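Local coordinates for cellulase (Clostridium cellulovorans, PDB 6UI3), which hydrolyses beta-1,4-glucan chains as a broad-specificity GH5_4 endoglucanase, this chain being the TIM-barrel catalytic domain of a longer, dockerin-bearing protein, at residues N77-P82 with W131-N136; R87-V92 with A135-D140. All blocks are in the same frame, centred on the assembly; numbering follows the deposited sequence.

Contact 1: N77-P82 with W131-N136; sequences NYTIDP and WTQIAN
Two hydrogen bonds to one side-chain amide, one donated and one accepted, carry this contact: Q133 reaches out from its helix and pairs with the backbone of loop 77-82 on both sides of T79. Its NE2 gives a nearly straight bond (170°) to Y78 O at 2.8 Å, lying in the amide plane of Q133 but above the carbonyl plane of Y78. I80 N returns one to Q133 OE1 at 2.9 Å, straight and on a lone pair of that oxygen. Gripped at both ends, the amide cannot flip without losing both bonds. CG anti to the carbonyl carbon and an extended chain beyond it project the group from the helix, while chi3 of 84° turns its plane toward the loop. NE2 also bonds to I129 O, one turn back in the helix.

Apolar contact is slighter. The CG1-CD1 arm of I80 crosses the Q133 chain obliquely, CD1 standing 4.2 Å from Q133 CB, and I80 CD1 also meets I134 CG1, loosely, at 4.4 Å.

In the barrel, the loop follows strand 62-65 and leads into helix 82-96, where D81 is the N-cap; Q133 thus ties the approach to that helix to the next barrel helix, 120-137, whose W131 packs toward helix 163-182.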
loop_
_atom_site.group_PDB
_atom_site.type_symbol
_atom_site.label_atom_id
_atom_site.label_comp_id
_atom_site.label_asym_id
_atom_site.label_seq_id
_atom_site.Cartn_x
_atom_site.Cartn_y
_atom_site.Cartn_z
ATOM N N ASN A 77 -7.445 21.872 -14.010
ATOM C CA ASN A 77 -6.135 21.929 -13.375
ATOM C C ASN A 77 -6.053 21.045 -12.137
ATOM O O ASN A 77 -5.387 21.375 -11.157
ATOM C CB ASN A 77 -5.700 23.354 -13.046
ATOM C CG ASN A 77 -4.192 23.477 -12.913
ATOM O OD1 ASN A 77 -3.446 22.907 -13.711
ATOM N ND2 ASN A 77 -3.738 24.196 -11.898
ATOM N N TYR A 78 -6.725 19.898 -12.180
ATOM C CA TYR A 78 -6.586 18.846 -11.188
ATOM C C TYR A 78 -7.142 19.233 -9.820
ATOM O O TYR A 78 -6.742 18.651 -8.816
ATOM C CB TYR A 78 -5.141 18.351 -11.053
ATOM C CG TYR A 78 -4.393 18.209 -12.358
ATOM C CD1 TYR A 78 -4.817 17.336 -13.356
ATOM C CD2 TYR A 78 -3.228 18.909 -12.566
ATOM C CE1 TYR A 78 -4.093 17.191 -14.539
ATOM C CE2 TYR A 78 -2.507 18.779 -13.749
ATOM C CZ TYR A 78 -2.947 17.917 -14.720
ATOM O OH TYR A 78 -2.214 17.777 -15.884
ATOM N N THR A 79 -8.078 20.178 -9.750
ATOM C CA THR A 79 -8.689 20.513 -8.465
ATOM C C THR A 79 -9.630 19.393 -8.046
ATOM O O THR A 79 -10.552 19.045 -8.784
ATOM C CB THR A 79 -9.454 21.827 -8.562
ATOM O OG1 THR A 79 -8.574 22.880 -8.953
ATOM C CG2 THR A 79 -10.097 22.182 -7.213
ATOM N N ILE A 80 -9.426 18.850 -6.856
ATOM C CA ILE A 80 -10.215 17.728 -6.365
ATOM C C ILE A 80 -11.526 18.231 -5.770
ATOM O O ILE A 80 -11.548 19.174 -4.976
ATOM C CB ILE A 80 -9.395 16.929 -5.337
ATOM C CG1 ILE A 80 -8.146 16.327 -6.006
ATOM C CG2 ILE A 80 -10.252 15.862 -4.670
ATOM C CD1 ILE A 80 -7.033 15.941 -5.038
ATOM N N ASP A 81 -12.610 17.581 -6.126
ATOM C CA ASP A 81 -13.917 17.893 -5.553
ATOM C C ASP A 81 -13.870 17.801 -4.038
ATOM O O ASP A 81 -13.548 16.728 -3.507
ATOM C CB ASP A 81 -14.904 16.860 -6.102
ATOM C CG ASP A 81 -16.344 17.146 -5.731
ATOM O OD1 ASP A 81 -16.599 17.925 -4.796
ATOM O OD2 ASP A 81 -17.231 16.548 -6.374
ATOM N N PRO A 82 -14.215 18.862 -3.306
ATOM C CA PRO A 82 -14.253 18.765 -1.834
ATOM C C PRO A 82 -15.094 17.615 -1.309
ATOM O O PRO A 82 -14.791 17.072 -0.241
ATOM C CB PRO A 82 -14.792 20.140 -1.408
ATOM C CG PRO A 82 -14.268 21.069 -2.507
ATOM C CD PRO A 82 -14.450 20.245 -3.766
ATOM N N TRP A 131 -0.832 16.210 -4.729
ATOM C CA TRP A 131 -0.280 16.038 -3.391
ATOM C C TRP A 131 -0.334 17.317 -2.568
ATOM O O TRP A 131 -0.505 17.243 -1.347
ATOM C CB TRP A 131 1.141 15.448 -3.415
ATOM C CG TRP A 131 1.068 13.955 -3.396
ATOM C CD1 TRP A 131 1.437 13.080 -4.387
ATOM C CD2 TRP A 131 0.528 13.164 -2.336
ATOM N NE1 TRP A 131 1.172 11.782 -3.988
ATOM C CE2 TRP A 131 0.593 11.812 -2.744
ATOM C CE3 TRP A 131 -0.010 13.469 -1.080
ATOM C CZ2 TRP A 131 0.125 10.767 -1.935
ATOM C CZ3 TRP A 131 -0.484 12.432 -0.281
ATOM C CH2 TRP A 131 -0.412 11.096 -0.714
ATOM N N THR A 132 -0.193 18.490 -3.190
ATOM C CA THR A 132 -0.337 19.728 -2.427
ATOM C C THR A 132 -1.726 19.805 -1.812
ATOM O O THR A 132 -1.878 20.180 -0.645
ATOM C CB THR A 132 -0.064 20.940 -3.321
ATOM O OG1 THR A 132 1.302 20.907 -3.771
ATOM C CG2 THR A 132 -0.257 22.242 -2.569
ATOM N N GLN A 133 -2.754 19.423 -2.579
ATOM C CA GLN A 133 -4.120 19.429 -2.052
ATOM C C GLN A 133 -4.331 18.393 -0.951
ATOM O O GLN A 133 -4.947 18.691 0.076
ATOM C CB GLN A 133 -5.113 19.175 -3.182
ATOM C CG GLN A 133 -5.229 20.312 -4.166
ATOM C CD GLN A 133 -6.096 19.923 -5.335
ATOM O OE1 GLN A 133 -7.316 20.016 -5.251
ATOM N NE2 GLN A 133 -5.483 19.452 -6.405
ATOM N N ILE A 134 -3.892 17.156 -1.170
ATOM C CA ILE A 134 -4.071 16.122 -0.147
ATOM C C ILE A 134 -3.337 16.525 1.124
ATOM O O ILE A 134 -3.887 16.485 2.231
ATOM C CB ILE A 134 -3.597 14.739 -0.645
ATOM C CG1 ILE A 134 -4.351 14.304 -1.901
ATOM C CG2 ILE A 134 -3.754 13.687 0.472
ATOM C CD1 ILE A 134 -3.734 13.117 -2.596
ATOM N N ALA A 135 -2.069 16.897 0.975
ATOM C CA ALA A 135 -1.258 17.285 2.121
ATOM C C ALA A 135 -1.884 18.464 2.857
ATOM O O ALA A 135 -1.989 18.457 4.090
ATOM C CB ALA A 135 0.167 17.585 1.658
ATOM N N ASN A 136 -2.304 19.497 2.122
ATOM C CA ASN A 136 -2.889 20.650 2.795
ATOM C C ASN A 136 -4.145 20.251 3.562
ATOM O O ASN A 136 -4.373 20.721 4.682
ATOM C CB ASN A 136 -3.250 21.770 1.815
ATOM C CG ASN A 136 -2.084 22.642 1.447
ATOM O OD1 ASN A 136 -2.090 23.265 0.391
ATOM N ND2 ASN A 136 -1.115 22.747 2.330
#

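Contact 2: R87-V92 with A135-D140; sequences RVETVV and ANHFKD
F138 runs its ring past the E89 side chain in the opposite direction, bringing its CZ edge against the backbone of helix 82-96: F138 CZ lies 3.7 Å from E89 CA, near the ring plane, and 3.8 Å from E89 CB. V88 CG1 and V92 CG2 approach the same end of the ring obliquely, the latter 4.3 Å from F138 CE1. H137 covers one face of the ring, its CD2 3.8 Å above the centre. H137 ends helix 120-137, which with helix 82-96 makes two successive outer helices of the (beta/alpha)8 barrel; F138 is the first residue to leave helical geometry. V92 and F138 both reach inward to L145 on strand 145-148.

Nearer the surface, H137 NE2 donates to E89 OE1 at 2.8 Å with an angle of 165°, a His-carboxylate hydrogen bond. The acceptor sits at the edge of the imidazole, whereas the donor meets OE1 from well above the carboxylate plane; the two planes stand 77° apart. CG anti to the backbone N on both residues, with E89 extended beyond it, sends the groups across the gap between the helices. E89 OE2 hydrogen-bonds Y141 OH, so both carboxylate oxygens are engaged, and the nearby negative charge would probably favour a protonated H137.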
loop_
_atom_site.group_PDB
_atom_site.type_symbol
_atom_site.label_atom_id
_atom_site.label_comp_id
_atom_site.label_asym_id
_atom_site.label_seq_id
_atom_site.Cartn_x
_atom_site.Cartn_y
_atom_site.Cartn_z
ATOM N N ARG A 87 -14.946 12.340 1.509
ATOM C CA ARG A 87 -15.174 10.905 1.645
ATOM C C ARG A 87 -13.887 10.181 2.017
ATOM O O ARG A 87 -13.882 9.306 2.888
ATOM C CB ARG A 87 -15.774 10.325 0.363
ATOM C CG ARG A 87 -16.055 8.826 0.426
ATOM C CD ARG A 87 -17.038 8.467 1.539
ATOM N NE ARG A 87 -17.124 7.021 1.698
ATOM C CZ ARG A 87 -17.469 6.399 2.820
ATOM N NH1 ARG A 87 -17.815 7.079 3.909
ATOM N NH2 ARG A 87 -17.439 5.069 2.846
ATOM N N VAL A 88 -12.783 10.515 1.354
ATOM C CA VAL A 88 -11.498 9.916 1.703
ATOM C C VAL A 88 -11.193 10.175 3.174
ATOM O O VAL A 88 -10.786 9.270 3.909
ATOM C CB VAL A 88 -10.384 10.436 0.772
ATOM C CG1 VAL A 88 -9.043 9.928 1.238
ATOM C CG2 VAL A 88 -10.647 10.030 -0.678
ATOM N N GLU A 89 -11.404 11.418 3.624
ATOM C CA GLU A 89 -11.174 11.766 5.023
ATOM C C GLU A 89 -12.062 10.954 5.969
ATOM O O GLU A 89 -11.607 10.519 7.030
ATOM C CB GLU A 89 -11.412 13.264 5.194
ATOM C CG GLU A 89 -11.253 13.759 6.616
ATOM C CD GLU A 89 -11.377 15.268 6.743
ATOM O OE1 GLU A 89 -12.053 15.885 5.899
ATOM O OE2 GLU A 89 -10.797 15.833 7.697
ATOM N N THR A 90 -13.331 10.748 5.607
ATOM C CA THR A 90 -14.225 9.943 6.437
ATOM C C THR A 90 -13.689 8.528 6.601
ATOM O O THR A 90 -13.701 7.973 7.709
ATOM C CB THR A 90 -15.632 9.946 5.827
ATOM O OG1 THR A 90 -16.134 11.290 5.798
ATOM C CG2 THR A 90 -16.582 9.062 6.611
ATOM N N VAL A 91 -13.212 7.930 5.506
ATOM C CA VAL A 91 -12.664 6.573 5.571
ATOM C C VAL A 91 -11.359 6.538 6.363
ATOM O O VAL A 91 -11.149 5.631 7.178
ATOM C CB VAL A 91 -12.530 5.992 4.152
ATOM C CG1 VAL A 91 -11.856 4.632 4.195
ATOM C CG2 VAL A 91 -13.888 5.892 3.478
ATOM N N VAL A 92 -10.477 7.526 6.169
ATOM C CA VAL A 92 -9.284 7.646 7.009
ATOM C C VAL A 92 -9.684 7.593 8.475
ATOM O O VAL A 92 -9.062 6.897 9.289
ATOM C CB VAL A 92 -8.511 8.937 6.683
ATOM C CG1 VAL A 92 -7.493 9.283 7.768
ATOM C CG2 VAL A 92 -7.804 8.796 5.337
ATOM N N ALA A 135 -2.069 16.897 0.975
ATOM C CA ALA A 135 -1.258 17.285 2.121
ATOM C C ALA A 135 -1.884 18.464 2.857
ATOM O O ALA A 135 -1.989 18.457 4.090
ATOM C CB ALA A 135 0.167 17.585 1.658
ATOM N N ASN A 136 -2.304 19.497 2.122
ATOM C CA ASN A 136 -2.889 20.650 2.795
ATOM C C ASN A 136 -4.145 20.251 3.562
ATOM O O ASN A 136 -4.373 20.721 4.682
ATOM C CB ASN A 136 -3.250 21.770 1.815
ATOM C CG ASN A 136 -2.084 22.642 1.447
ATOM O OD1 ASN A 136 -2.090 23.265 0.391
ATOM N ND2 ASN A 136 -1.115 22.747 2.330
ATOM N N HIS A 137 -4.972 19.384 2.970
ATOM C CA HIS A 137 -6.215 18.992 3.624
ATOM C C HIS A 137 -5.949 18.301 4.958
ATOM O O HIS A 137 -6.688 18.498 5.934
ATOM C CB HIS A 137 -7.022 18.059 2.721
ATOM C CG HIS A 137 -8.409 17.834 3.219
ATOM N ND1 HIS A 137 -9.399 18.769 3.041
ATOM C CD2 HIS A 137 -8.965 16.822 3.926
ATOM C CE1 HIS A 137 -10.514 18.341 3.610
ATOM N NE2 HIS A 137 -10.279 17.161 4.150
ATOM N N PHE A 138 -4.911 17.472 5.010
ATOM C CA PHE A 138 -4.632 16.626 6.160
ATOM C C PHE A 138 -3.446 17.119 6.997
ATOM O O PHE A 138 -2.916 16.355 7.812
ATOM C CB PHE A 138 -4.356 15.192 5.687
ATOM C CG PHE A 138 -5.553 14.451 5.134
ATOM C CD1 PHE A 138 -6.446 13.835 5.999
ATOM C CD2 PHE A 138 -5.767 14.329 3.764
ATOM C CE1 PHE A 138 -7.538 13.130 5.527
ATOM C CE2 PHE A 138 -6.866 13.622 3.273
ATOM C CZ PHE A 138 -7.757 13.014 4.160
ATOM N N LYS A 139 -3.043 18.390 6.874
ATOM C CA LYS A 139 -1.749 18.780 7.431
ATOM C C LYS A 139 -1.705 18.714 8.956
ATOM O O LYS A 139 -0.616 18.549 9.519
ATOM C CB LYS A 139 -1.288 20.159 6.932
ATOM C CG LYS A 139 -2.123 21.335 7.372
ATOM C CD LYS A 139 -1.526 22.645 6.859
ATOM C CE LYS A 139 -2.468 23.812 7.083
ATOM N NZ LYS A 139 -1.932 25.059 6.481
ATOM N N ASP A 140 -2.838 18.847 9.645
ATOM C CA ASP A 140 -2.808 18.768 11.111
ATOM C C ASP A 140 -3.062 17.357 11.645
ATOM O O ASP A 140 -3.091 17.164 12.867
ATOM C CB ASP A 140 -3.738 19.815 11.764
ATOM C CG ASP A 140 -5.211 19.434 11.757
ATOM O OD1 ASP A 140 -5.577 18.342 11.298
ATOM O OD2 ASP A 140 -6.028 20.251 12.257
#

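How the contacts relate
Both contacts draw on helix 120-137, overlapping at A135 and N136, and both join it to the preceding beta-alpha segment of the barrel: contact 1 to the loop leading into helix 82-96, contact 2 to that helix itself. Their centres are about 11 Å apart. Contact 1 is only partly buried and lies farther from the chain's centre, about 20 Å against about 17 Å; it relies on an uncharged amide bonding to loop backbone. Contact 2 is buried, close to the strands, and combines an aromatic ring among aliphatic groups with a side-chain bond to a carboxylate. The last turns of helix 120-137 and the residue just past them thus meet loop backbone at Q133 and helix side chains at H137 and F138.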